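Local coordinates for cystathionine gamma-synthase (Xanthomonas oryzae pv. oryzae KACC 10331, PDB 6LGO), which probably makes cystathionine in the trans-sulfuration pathway and may also cleave it, using pyridoxal 5'-phosphate as its cofactor, at residues S158-R163 and A364-G369; M310-L315 and D368-L373; K209-H214 and R254-L259. The protein carries 1 engineered substitution. All coordinates share one frame; numbering follows the deposited sequence.

Contact 1: residues S158-R163 and A364-G369; sequences SNPLLR and AGISDG. With EBO ((2~{S})-2-azanyl-4-[(3~{S})-3-[(~{E})-[2-methyl-3-oxidanyl-5-(phosphonomethyl)pyridin-4-yl]methylideneamino]-4-oxidanyl-4-oxidanylidene-butyl]sulfanyl-butanoic acid), chain E.
The edge of the R163 guanidinium meets A364 O, which lies near the guanidinium plane. R163 NH2 stands 2.5 Å from A364 O with a nearly straight N-H...O angle of 160°; the bond is unusually short, and its exact length is doubtful. R163 NH1 adds a weak, bent bond to A364 O at 3.2 Å. The arginine reaches this point through bends at chi2 and chi3. D110 forms a salt bridge with NH2 and is also hydrogen-bonded to S158 OG, which in turn accepts from R163 N at 2.9 Å.

Next to the polar pair, L161 CD1 lies against the carbonyl oxygens of A364 and G365, 3.2 Å from G365 O. The apolar part follows: L161 CD1 is 4.0 Å from I366 CG1, and I366 CD1 comes across P160 CD at 3.6 Å, the P160 and I366 side chains crossing at about a right angle. A cis peptide precedes P160.

The carbonyl that R163 grips closes helix 358-364, where G365 takes a positive phi and ends the helix in a Schellman motif. Residues 158-163 lie in the loop that follows strand 151-155, a strand of the seven-stranded sheet of a fold-type I pyridoxal phosphate enzyme.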
loop_
_atom_site.group_PDB
_atom_site.type_symbol
_atom_site.label_atom_id
_atom_site.label_comp_id
_atom_site.label_asym_id
_atom_site.label_seq_id
_atom_site.Cartn_x
_atom_site.Cartn_y
_atom_site.Cartn_z
ATOM N N SER A 158 -10.944 28.076 -16.179
ATOM C CA SER A 158 -10.697 27.245 -17.365
ATOM C C SER A 158 -9.205 26.904 -17.458
ATOM O O SER A 158 -8.300 27.674 -17.029
ATOM C CB SER A 158 -11.293 27.887 -18.625
ATOM O OG SER A 158 -10.562 29.039 -19.055
ATOM N N ASN A 159 -8.937 25.729 -17.985
ATOM C CA ASN A 159 -7.568 25.208 -18.156
ATOM C C ASN A 159 -7.234 25.318 -19.638
ATOM O O ASN A 159 -7.923 24.664 -20.421
ATOM C CB ASN A 159 -7.574 23.749 -17.703
ATOM C CG ASN A 159 -6.301 22.987 -17.950
ATOM O OD1 ASN A 159 -6.353 21.803 -17.686
ATOM N ND2 ASN A 159 -5.195 23.606 -18.330
ATOM N N PRO A 160 -6.186 26.052 -20.078
ATOM C CA PRO A 160 -5.226 26.703 -19.188
ATOM C C PRO A 160 -5.269 28.238 -19.174
ATOM O O PRO A 160 -4.319 28.825 -18.690
ATOM C CB PRO A 160 -3.932 26.243 -19.898
ATOM C CG PRO A 160 -4.274 26.474 -21.377
ATOM C CD PRO A 160 -5.754 26.106 -21.484
ATOM N N LEU A 161 -6.340 28.870 -19.656
ATOM C CA LEU A 161 -6.299 30.355 -19.739
ATOM C C LEU A 161 -6.974 31.017 -18.561
ATOM O O LEU A 161 -6.808 32.214 -18.453
ATOM C CB LEU A 161 -6.836 30.841 -21.081
ATOM C CG LEU A 161 -5.894 30.511 -22.245
ATOM C CD1 LEU A 161 -6.644 30.529 -23.556
ATOM C CD2 LEU A 161 -4.644 31.412 -22.290
ATOM N N LEU A 162 -7.562 30.256 -17.648
ATOM C CA LEU A 162 -8.134 30.811 -16.391
ATOM C C LEU A 162 -9.253 31.836 -16.762
ATOM O O LEU A 162 -9.444 32.870 -16.106
ATOM C CB LEU A 162 -6.997 31.446 -15.590
ATOM C CG LEU A 162 -6.025 30.543 -14.816
ATOM C CD1 LEU A 162 -6.716 29.581 -13.898
ATOM C CD2 LEU A 162 -5.066 29.767 -15.672
ATOM N N ARG A 163 -10.026 31.532 -17.772
ATOM C CA ARG A 163 -11.243 32.321 -18.146
ATOM C C ARG A 163 -12.236 31.962 -17.013
ATOM O O ARG A 163 -12.185 30.856 -16.459
ATOM C CB ARG A 163 -11.427 32.010 -19.650
ATOM C CG ARG A 163 -12.014 33.012 -20.596
ATOM C CD ARG A 163 -11.410 33.400 -21.991
ATOM N NE ARG A 163 -11.180 32.177 -22.626
ATOM C CZ ARG A 163 -10.373 31.879 -23.624
ATOM N NH1 ARG A 163 -9.715 32.766 -24.335
ATOM N NH2 ARG A 163 -10.229 30.579 -23.841
ATOM N N ALA A 364 -9.923 28.336 -28.899
ATOM C CA ALA A 364 -9.807 28.502 -27.430
ATOM C C ALA A 364 -8.862 29.660 -27.073
ATOM O O ALA A 364 -9.001 30.128 -25.971
ATOM C CB ALA A 364 -9.390 27.187 -26.778
ATOM N N GLY A 365 -7.939 30.088 -27.960
ATOM C CA GLY A 365 -6.898 31.141 -27.722
ATOM C C GLY A 365 -5.668 30.619 -26.972
ATOM O O GLY A 365 -5.042 31.386 -26.243
ATOM N N ILE A 366 -5.347 29.341 -27.138
ATOM C CA ILE A 366 -4.130 28.687 -26.591
ATOM C C ILE A 366 -3.015 28.817 -27.642
ATOM O O ILE A 366 -3.150 28.196 -28.712
ATOM C CB ILE A 366 -4.473 27.225 -26.273
ATOM C CG1 ILE A 366 -5.632 27.106 -25.278
ATOM C CG2 ILE A 366 -3.210 26.498 -25.845
ATOM C CD1 ILE A 366 -6.059 25.639 -25.056
ATOM N N SER A 367 -2.053 29.702 -27.441
ATOM C CA SER A 367 -0.961 29.894 -28.419
ATOM C C SER A 367 0.055 28.799 -28.234
ATOM O O SER A 367 0.050 28.122 -27.147
ATOM C CB SER A 367 -0.300 31.236 -28.291
ATOM O OG SER A 367 0.425 31.283 -27.094
ATOM N N ASP A 368 0.932 28.707 -29.235
ATOM C CA ASP A 368 2.145 27.847 -29.247
ATOM C C ASP A 368 3.180 28.325 -28.204
ATOM O O ASP A 368 4.075 27.502 -27.833
ATOM C CB ASP A 368 2.654 27.719 -30.691
ATOM C CG ASP A 368 1.807 26.751 -31.545
ATOM O OD1 ASP A 368 0.762 26.231 -31.063
ATOM O OD2 ASP A 368 2.233 26.476 -32.685
ATOM N N GLY A 369 3.075 29.553 -27.717
ATOM C CA GLY A 369 4.010 30.161 -26.752
ATOM C C GLY A 369 3.524 30.001 -25.301
ATOM O O GLY A 369 4.274 30.316 -24.386
HETATM O O6 EBO E . -4.190 19.656 -17.411
HETATM C C15 EBO E . -3.606 18.653 -16.869
HETATM O O5 EBO E . -2.412 18.614 -16.548
HETATM C C8 EBO E . -4.264 17.363 -16.568
HETATM C C9 EBO E . -3.669 16.071 -17.274
HETATM C C10 EBO E . -2.916 16.307 -18.632
HETATM S S EBO E . -2.459 14.720 -19.069
HETATM C C11 EBO E . -2.519 14.989 -20.774
HETATM C C12 EBO E . -1.740 13.915 -21.445
HETATM C C13 EBO E . -2.296 12.522 -21.543
HETATM C C14 EBO E . -3.646 12.408 -22.173
HETATM O O4 EBO E . -4.642 12.645 -21.501
HETATM O O3 EBO E . -3.834 12.017 -23.314
HETATM N N2 EBO E . -1.218 11.904 -22.306
HETATM N N1 EBO E . -5.736 17.625 -16.525
HETATM C C7 EBO E . -6.609 16.811 -16.152
HETATM C C3 EBO E . -8.012 17.161 -15.949
HETATM C C2 EBO E . -8.371 18.535 -15.839
HETATM O O7 EBO E . -7.462 19.565 -15.967
HETATM C C4 EBO E . -9.035 16.086 -15.775
HETATM C C6 EBO E . -8.908 14.548 -15.651
HETATM P P EBO E . -7.824 13.232 -14.829
HETATM O O2 EBO E . -7.672 12.678 -13.455
HETATM O O1 EBO E . -8.355 11.893 -15.491
HETATM O O EBO E . -6.358 13.190 -15.387
HETATM C C5 EBO E . -10.359 16.726 -15.680
HETATM N N EBO E . -10.749 18.026 -15.576
HETATM C C1 EBO E . -9.773 18.915 -15.680
HETATM C C EBO E . -9.946 20.375 -15.551
#

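Contact 2: residues M310-L315 and D368-L373; sequences MMSFEL and DGLLRL. With EBO ((2~{S})-2-azanyl-4-[(3~{S})-3-[(~{E})-[2-methyl-3-oxidanyl-5-(phosphonomethyl)pyridin-4-yl]methylideneamino]-4-oxidanyl-4-oxidanylidene-butyl]sulfanyl-butanoic acid), chain E.
Strand 310-315 and residues 371-373 run antiparallel at 154°, with M311-L373 and F313-L371 as hydrogen-bonded pairs and S312-R372 as the non-hydrogen-bonded pair between them. The four backbone bonds include L373 N to M311 O at 2.7 Å and F313 N to L371 O at 2.8 Å.

On the face bearing M311, F313, L371 and L373 the packing is apolar. F313 has CG placed between its backbone N and carbonyl carbon (chi1 72°), which folds the ring across the neighbouring strand. L371 CB then sits over one face of that ring in a CH-pi contact, 4.2 Å from the centroid and offset toward the rim, while L373 CG meets the ring edge, 3.8 Å from F313 CE1. F325 of helix 318-326 adds an edge-to-face partner for the F313 ring, and M311 packs on helix 259-277.

These are neighbouring strands of the five-stranded sheet in the C-terminal domain of the fold-type I pyridoxal phosphate enzymes, and the opposite face of the pair looks toward the cofactor site. There R372 extends with CG anti to its backbone N, bends at chi3 and presents NH1 and NH2 side by side to the EBO carboxylate on C8, next to the aldimine nitrogen. R372 NH1 to EBO O6 measures 2.8 Å and R372 NH2 to EBO O5 3.0 Å, both bonds nearly straight; two such bonds side by side fix the rotation of the carboxylate. M310 CE leans obliquely on the guanidinium, 3.7 Å from R372 NE. S312 OG is hydrogen-bonded to P160 O and also lies 3.7 Å from L370 CD1. Farther along, E314 OE2 pairs with the hydroxyl of Y287 on strand 283-287.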
loop_
_atom_site.group_PDB
_atom_site.type_symbol
_atom_site.label_atom_id
_atom_site.label_comp_id
_atom_site.label_asym_id
_atom_site.label_seq_id
_atom_site.Cartn_x
_atom_site.Cartn_y
_atom_site.Cartn_z
ATOM N N MET A 310 -2.957 28.245 -9.933
ATOM C CA MET A 310 -2.661 27.991 -11.353
ATOM C C MET A 310 -2.545 29.347 -12.072
ATOM O O MET A 310 -3.355 30.282 -11.769
ATOM C CB MET A 310 -3.805 27.191 -11.964
ATOM C CG MET A 310 -3.977 25.857 -11.320
ATOM S SD MET A 310 -2.509 24.809 -11.430
ATOM C CE MET A 310 -2.260 24.677 -13.203
ATOM N N MET A 311 -1.629 29.449 -13.022
ATOM C CA MET A 311 -1.527 30.635 -13.894
ATOM C C MET A 311 -0.772 30.249 -15.154
ATOM O O MET A 311 0.062 29.267 -15.165
ATOM C CB MET A 311 -0.801 31.806 -13.206
ATOM C CG MET A 311 0.632 31.494 -12.848
ATOM S SD MET A 311 1.383 32.973 -12.004
ATOM C CE MET A 311 0.563 32.894 -10.428
ATOM N N SER A 312 -1.010 31.003 -16.198
ATOM C CA SER A 312 -0.239 30.811 -17.445
ATOM C C SER A 312 0.204 32.166 -17.988
ATOM O O SER A 312 -0.107 33.218 -17.372
ATOM C CB SER A 312 -0.993 29.875 -18.367
ATOM O OG SER A 312 -2.163 30.519 -18.733
ATOM N N PHE A 313 1.199 32.119 -18.844
ATOM C CA PHE A 313 1.913 33.323 -19.286
ATOM C C PHE A 313 2.542 33.057 -20.655
ATOM O O PHE A 313 2.662 31.919 -21.027
ATOM C CB PHE A 313 2.882 33.835 -18.213
ATOM C CG PHE A 313 4.083 32.962 -18.044
ATOM C CD1 PHE A 313 4.016 31.831 -17.251
ATOM C CD2 PHE A 313 5.235 33.233 -18.730
ATOM C CE1 PHE A 313 5.110 31.026 -17.064
ATOM C CE2 PHE A 313 6.331 32.413 -18.548
ATOM C CZ PHE A 313 6.262 31.318 -17.721
ATOM N N GLU A 314 2.821 34.153 -21.374
ATOM C CA GLU A 314 3.400 34.220 -22.736
ATOM C C GLU A 314 4.667 35.062 -22.558
ATOM O O GLU A 314 4.621 36.143 -21.989
ATOM C CB GLU A 314 2.412 34.789 -23.754
ATOM C CG GLU A 314 1.847 33.824 -24.810
ATOM C CD GLU A 314 0.310 33.897 -25.030
ATOM O OE1 GLU A 314 -0.204 33.086 -25.812
ATOM O OE2 GLU A 314 -0.408 34.748 -24.433
ATOM N N LEU A 315 5.788 34.496 -22.944
ATOM C CA LEU A 315 7.111 35.138 -22.992
ATOM C C LEU A 315 7.235 35.946 -24.296
ATOM O O LEU A 315 6.644 35.539 -25.300
ATOM C CB LEU A 315 8.094 33.974 -22.974
ATOM C CG LEU A 315 8.998 33.828 -21.775
ATOM C CD1 LEU A 315 8.489 34.521 -20.550
ATOM C CD2 LEU A 315 9.295 32.386 -21.531
ATOM N N ASP A 368 0.932 28.707 -29.235
ATOM C CA ASP A 368 2.145 27.847 -29.247
ATOM C C ASP A 368 3.180 28.325 -28.204
ATOM O O ASP A 368 4.075 27.502 -27.833
ATOM C CB ASP A 368 2.654 27.719 -30.691
ATOM C CG ASP A 368 1.807 26.751 -31.545
ATOM O OD1 ASP A 368 0.762 26.231 -31.063
ATOM O OD2 ASP A 368 2.233 26.476 -32.685
ATOM N N GLY A 369 3.075 29.553 -27.717
ATOM C CA GLY A 369 4.010 30.161 -26.752
ATOM C C GLY A 369 3.524 30.001 -25.301
ATOM O O GLY A 369 4.274 30.316 -24.386
ATOM N N LEU A 370 2.338 29.463 -25.063
ATOM C CA LEU A 370 1.754 29.525 -23.684
ATOM C C LEU A 370 2.462 28.500 -22.784
ATOM O O LEU A 370 2.607 27.341 -23.199
ATOM C CB LEU A 370 0.244 29.297 -23.729
ATOM C CG LEU A 370 -0.462 29.542 -22.395
ATOM C CD1 LEU A 370 -0.522 31.024 -22.036
ATOM C CD2 LEU A 370 -1.852 28.918 -22.370
ATOM N N LEU A 371 2.928 28.978 -21.624
ATOM C CA LEU A 371 3.369 28.149 -20.470
ATOM C C LEU A 371 2.361 28.263 -19.322
ATOM O O LEU A 371 1.832 29.369 -19.093
ATOM C CB LEU A 371 4.792 28.565 -20.086
ATOM C CG LEU A 371 5.810 28.272 -21.198
ATOM C CD1 LEU A 371 7.118 28.960 -20.866
ATOM C CD2 LEU A 371 5.971 26.744 -21.453
ATOM N N ARG A 372 2.108 27.130 -18.663
ATOM C CA ARG A 372 1.248 27.007 -17.469
ATOM C C ARG A 372 2.063 26.586 -16.260
ATOM O O ARG A 372 2.839 25.636 -16.363
ATOM C CB ARG A 372 0.136 26.003 -17.725
ATOM C CG ARG A 372 -0.941 25.980 -16.670
ATOM C CD ARG A 372 -1.857 24.803 -16.933
ATOM N NE ARG A 372 -1.232 23.542 -16.532
ATOM C CZ ARG A 372 -1.763 22.321 -16.665
ATOM N NH1 ARG A 372 -2.952 22.182 -17.239
ATOM N NH2 ARG A 372 -1.058 21.261 -16.232
ATOM N N LEU A 373 1.883 27.305 -15.147
ATOM C CA LEU A 373 2.548 26.968 -13.880
ATOM C C LEU A 373 1.524 26.374 -12.946
ATOM O O LEU A 373 0.405 26.948 -12.867
ATOM C CB LEU A 373 3.071 28.239 -13.249
ATOM C CG LEU A 373 4.155 28.975 -14.001
ATOM C CD1 LEU A 373 4.593 30.219 -13.193
ATOM C CD2 LEU A 373 5.324 28.020 -14.243
HETATM O O6 EBO E . -4.190 19.656 -17.411
HETATM C C15 EBO E . -3.606 18.653 -16.869
HETATM O O5 EBO E . -2.412 18.614 -16.548
HETATM C C8 EBO E . -4.264 17.363 -16.568
HETATM C C9 EBO E . -3.669 16.071 -17.274
HETATM C C10 EBO E . -2.916 16.307 -18.632
HETATM S S EBO E . -2.459 14.720 -19.069
HETATM C C11 EBO E . -2.519 14.989 -20.774
HETATM C C12 EBO E . -1.740 13.915 -21.445
HETATM C C13 EBO E . -2.296 12.522 -21.543
HETATM C C14 EBO E . -3.646 12.408 -22.173
HETATM O O4 EBO E . -4.642 12.645 -21.501
HETATM O O3 EBO E . -3.834 12.017 -23.314
HETATM N N2 EBO E . -1.218 11.904 -22.306
HETATM N N1 EBO E . -5.736 17.625 -16.525
HETATM C C7 EBO E . -6.609 16.811 -16.152
HETATM C C3 EBO E . -8.012 17.161 -15.949
HETATM C C2 EBO E . -8.371 18.535 -15.839
HETATM O O7 EBO E . -7.462 19.565 -15.967
HETATM C C4 EBO E . -9.035 16.086 -15.775
HETATM C C6 EBO E . -8.908 14.548 -15.651
HETATM P P EBO E . -7.824 13.232 -14.829
HETATM O O2 EBO E . -7.672 12.678 -13.455
HETATM O O1 EBO E . -8.355 11.893 -15.491
HETATM O O EBO E . -6.358 13.190 -15.387
HETATM C C5 EBO E . -10.359 16.726 -15.680
HETATM N N EBO E . -10.749 18.026 -15.576
HETATM C C1 EBO E . -9.773 18.915 -15.680
HETATM C C EBO E . -9.946 20.375 -15.551
#

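Contact 3: residues K209-H214 and R254-L259; sequences KYINGH and RGLRTL. With EBO ((2~{S})-2-azanyl-4-[(3~{S})-3-[(~{E})-[2-methyl-3-oxidanyl-5-(phosphonomethyl)pyridin-4-yl]methylideneamino]-4-oxidanyl-4-oxidanylidene-butyl]sulfanyl-butanoic acid), chain E.
Two torsions set up the contact: H214 keeps CG opposite its carbonyl carbon (chi1 -64°), which carries the imidazole to G255 and T258, and L259 holds CG opposite its backbone N (chi1 180°), which sends CD1 to Y210. Residues 209-214 lie in the loop between strands 202-206 and 220-224 of this fold-type I enzyme; the segment starts at K209, predicted to carry pyridoxal phosphate as a Schiff base, although here the cofactor is joined to the amino acid in EBO. Residues 254-259 lead from helix 246-256, through a type I beta turn from L256 to L259, into helix 259-277.

Much of the match involves backbone atoms. N212 O comes to 3.3 Å from G255 CA in a CA-H...O contact; the glycine has no side chain in the way, which allows such close approach. I211 O makes a longer and more bent contact with L256 CA at 3.5 Å, and I211 CG2 packs on L256 CG at 4.3 Å. L259 CD1 lies 3.5 Å from Y210 O, a carbonyl that is hydrogen-bonded to R262.

K209 NZ lies 3.5 Å from EBO C8, and is hydrogen-bonded to S337 and to Y57 of the second subunit. R254 forms a salt bridge with D216 of the third subunit, placing this contact at a subunit interface.

T258 OG1 is hydrogen-bonded to R262 NE. H214 ND1 donates to N212 O at 2.8 Å and 170°, in the plane of the ring. With the imidazole so fixed, H214 CE1 lies 3.8 Å from T258 OG1, near the ring plane.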
loop_
_atom_site.group_PDB
_atom_site.type_symbol
_atom_site.label_atom_id
_atom_site.label_comp_id
_atom_site.label_asym_id
_atom_site.label_seq_id
_atom_site.Cartn_x
_atom_site.Cartn_y
_atom_site.Cartn_z
ATOM N N LYS A 209 -5.665 16.105 -8.716
ATOM C CA LYS A 209 -5.033 17.433 -8.550
ATOM C C LYS A 209 -4.956 17.803 -7.068
ATOM O O LYS A 209 -4.292 17.093 -6.366
ATOM C CB LYS A 209 -5.639 18.459 -9.498
ATOM C CG LYS A 209 -5.837 17.946 -10.905
ATOM C CD LYS A 209 -4.674 17.133 -11.542
ATOM C CE LYS A 209 -5.051 16.825 -12.989
ATOM N NZ LYS A 209 -4.203 15.727 -13.468
ATOM N N TYR A 210 -5.478 18.940 -6.655
ATOM C CA TYR A 210 -5.350 19.471 -5.284
ATOM C C TYR A 210 -5.912 18.541 -4.209
ATOM O O TYR A 210 -5.418 18.506 -3.090
ATOM C CB TYR A 210 -6.115 20.779 -5.218
ATOM C CG TYR A 210 -5.398 21.898 -5.928
ATOM C CD1 TYR A 210 -4.230 22.440 -5.394
ATOM C CD2 TYR A 210 -5.825 22.357 -7.170
ATOM C CE1 TYR A 210 -3.533 23.460 -6.032
ATOM C CE2 TYR A 210 -5.117 23.353 -7.848
ATOM C CZ TYR A 210 -3.979 23.912 -7.274
ATOM O OH TYR A 210 -3.316 24.928 -7.930
ATOM N N ILE A 211 -7.006 17.846 -4.473
ATOM C CA ILE A 211 -7.680 17.115 -3.376
ATOM C C ILE A 211 -6.680 16.055 -2.836
ATOM O O ILE A 211 -6.382 16.041 -1.631
ATOM C CB ILE A 211 -8.997 16.498 -3.873
ATOM C CG1 ILE A 211 -10.081 17.551 -4.031
ATOM C CG2 ILE A 211 -9.458 15.385 -2.945
ATOM C CD1 ILE A 211 -11.185 17.073 -4.919
ATOM N N ASN A 212 -6.134 15.227 -3.721
ATOM C CA ASN A 212 -5.027 14.315 -3.368
ATOM C C ASN A 212 -3.756 15.069 -2.997
ATOM O O ASN A 212 -3.163 14.757 -1.933
ATOM C CB ASN A 212 -4.701 13.283 -4.442
ATOM C CG ASN A 212 -3.669 12.300 -3.962
ATOM O OD1 ASN A 212 -2.577 12.187 -4.554
ATOM N ND2 ASN A 212 -3.974 11.645 -2.871
ATOM N N GLY A 213 -3.276 15.935 -3.872
ATOM C CA GLY A 213 -2.224 16.908 -3.483
ATOM C C GLY A 213 -0.801 16.395 -3.641
ATOM O O GLY A 213 0.149 17.183 -3.459
ATOM N N HIS A 214 -0.603 15.089 -3.850
ATOM C CA HIS A 214 0.738 14.460 -3.772
ATOM C C HIS A 214 1.098 13.719 -5.056
ATOM O O HIS A 214 2.060 12.980 -5.052
ATOM C CB HIS A 214 0.765 13.594 -2.505
ATOM C CG HIS A 214 0.610 14.382 -1.223
ATOM N ND1 HIS A 214 -0.591 14.856 -0.775
ATOM C CD2 HIS A 214 1.511 14.760 -0.290
ATOM C CE1 HIS A 214 -0.450 15.494 0.360
ATOM N NE2 HIS A 214 0.857 15.491 0.687
ATOM N N ARG A 254 -6.189 10.802 2.761
ATOM C CA ARG A 254 -5.050 11.251 3.549
ATOM C C ARG A 254 -4.611 12.628 3.053
ATOM O O ARG A 254 -4.296 13.494 3.888
ATOM C CB ARG A 254 -3.962 10.219 3.409
ATOM C CG ARG A 254 -2.782 10.478 4.306
ATOM C CD ARG A 254 -1.671 9.496 3.998
ATOM N NE ARG A 254 -0.713 9.276 5.116
ATOM C CZ ARG A 254 0.543 9.693 5.130
ATOM N NH1 ARG A 254 0.958 10.509 4.192
ATOM N NH2 ARG A 254 1.398 9.238 6.035
ATOM N N GLY A 255 -4.490 12.753 1.738
ATOM C CA GLY A 255 -4.253 14.027 1.075
ATOM C C GLY A 255 -5.233 15.099 1.500
ATOM O O GLY A 255 -4.772 16.192 1.736
ATOM N N LEU A 256 -6.532 14.844 1.439
ATOM C CA LEU A 256 -7.564 15.875 1.696
ATOM C C LEU A 256 -7.245 16.527 3.056
ATOM O O LEU A 256 -7.636 17.639 3.314
ATOM C CB LEU A 256 -8.903 15.178 1.842
ATOM C CG LEU A 256 -10.124 15.817 1.238
ATOM C CD1 LEU A 256 -11.409 15.261 1.768
ATOM C CD2 LEU A 256 -10.083 17.304 1.159
ATOM N N ARG A 257 -6.721 15.735 3.974
ATOM C CA ARG A 257 -6.565 16.236 5.346
ATOM C C ARG A 257 -5.655 17.473 5.361
ATOM O O ARG A 257 -5.758 18.217 6.387
ATOM C CB ARG A 257 -5.969 15.202 6.286
ATOM C CG ARG A 257 -6.819 13.938 6.464
ATOM C CD ARG A 257 -6.335 13.104 7.670
ATOM N NE ARG A 257 -6.764 11.774 7.534
ATOM C CZ ARG A 257 -8.040 11.405 7.581
ATOM N NH1 ARG A 257 -9.013 12.273 7.856
ATOM N NH2 ARG A 257 -8.339 10.127 7.343
ATOM N N THR A 258 -4.773 17.666 4.367
ATOM C CA THR A 258 -3.879 18.849 4.324
ATOM C C THR A 258 -4.295 19.877 3.241
ATOM O O THR A 258 -3.549 20.862 3.060
ATOM C CB THR A 258 -2.418 18.463 4.129
ATOM O OG1 THR A 258 -2.231 17.677 2.954
ATOM C CG2 THR A 258 -1.907 17.817 5.381
ATOM N N LEU A 259 -5.435 19.709 2.567
ATOM C CA LEU A 259 -5.903 20.635 1.501
ATOM C C LEU A 259 -5.896 22.111 1.951
ATOM O O LEU A 259 -5.260 22.881 1.211
ATOM C CB LEU A 259 -7.283 20.204 0.997
ATOM C CG LEU A 259 -7.878 21.073 -0.098
ATOM C CD1 LEU A 259 -7.051 21.021 -1.353
ATOM C CD2 LEU A 259 -9.311 20.619 -0.396
HETATM O O6 EBO E . -4.190 19.656 -17.411
HETATM C C15 EBO E . -3.606 18.653 -16.869
HETATM O O5 EBO E . -2.412 18.614 -16.548
HETATM C C8 EBO E . -4.264 17.363 -16.568
HETATM C C9 EBO E . -3.669 16.071 -17.274
HETATM C C10 EBO E . -2.916 16.307 -18.632
HETATM S S EBO E . -2.459 14.720 -19.069
HETATM C C11 EBO E . -2.519 14.989 -20.774
HETATM C C12 EBO E . -1.740 13.915 -21.445
HETATM C C13 EBO E . -2.296 12.522 -21.543
HETATM C C14 EBO E . -3.646 12.408 -22.173
HETATM O O4 EBO E . -4.642 12.645 -21.501
HETATM O O3 EBO E . -3.834 12.017 -23.314
HETATM N N2 EBO E . -1.218 11.904 -22.306
HETATM N N1 EBO E . -5.736 17.625 -16.525
HETATM C C7 EBO E . -6.609 16.811 -16.152
HETATM C C3 EBO E . -8.012 17.161 -15.949
HETATM C C2 EBO E . -8.371 18.535 -15.839
HETATM O O7 EBO E . -7.462 19.565 -15.967
HETATM C C4 EBO E . -9.035 16.086 -15.775
HETATM C C6 EBO E . -8.908 14.548 -15.651
HETATM P P EBO E . -7.824 13.232 -14.829
HETATM O O2 EBO E . -7.672 12.678 -13.455
HETATM O O1 EBO E . -8.355 11.893 -15.491
HETATM O O EBO E . -6.358 13.190 -15.387
HETATM C C5 EBO E . -10.359 16.726 -15.680
HETATM N N EBO E . -10.749 18.026 -15.576
HETATM C C1 EBO E . -9.773 18.915 -15.680
HETATM C C EBO E . -9.946 20.375 -15.551
#

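How the contacts relate
Contacts 1 and 2 are close neighbours, their centres 8 Å apart. They share D368 and G369, and P160 CG of contact 1 packs on L370 CD2 of contact 2 at 3.6 Å. Contact 3 lies about 25 Å from contact 1 and 24 Å from contact 2, centre to centre. It still touches contact 2, where Y210 OH meets M310 CG at 3.6 Å, whereas its nearest atoms to contact 1 are about 7 Å away. All three reach EBO: the side chain of N159 in contact 1 lies near it, R372 of contact 2 holds one of its carboxylates, and K209 of contact 3 also reaches it.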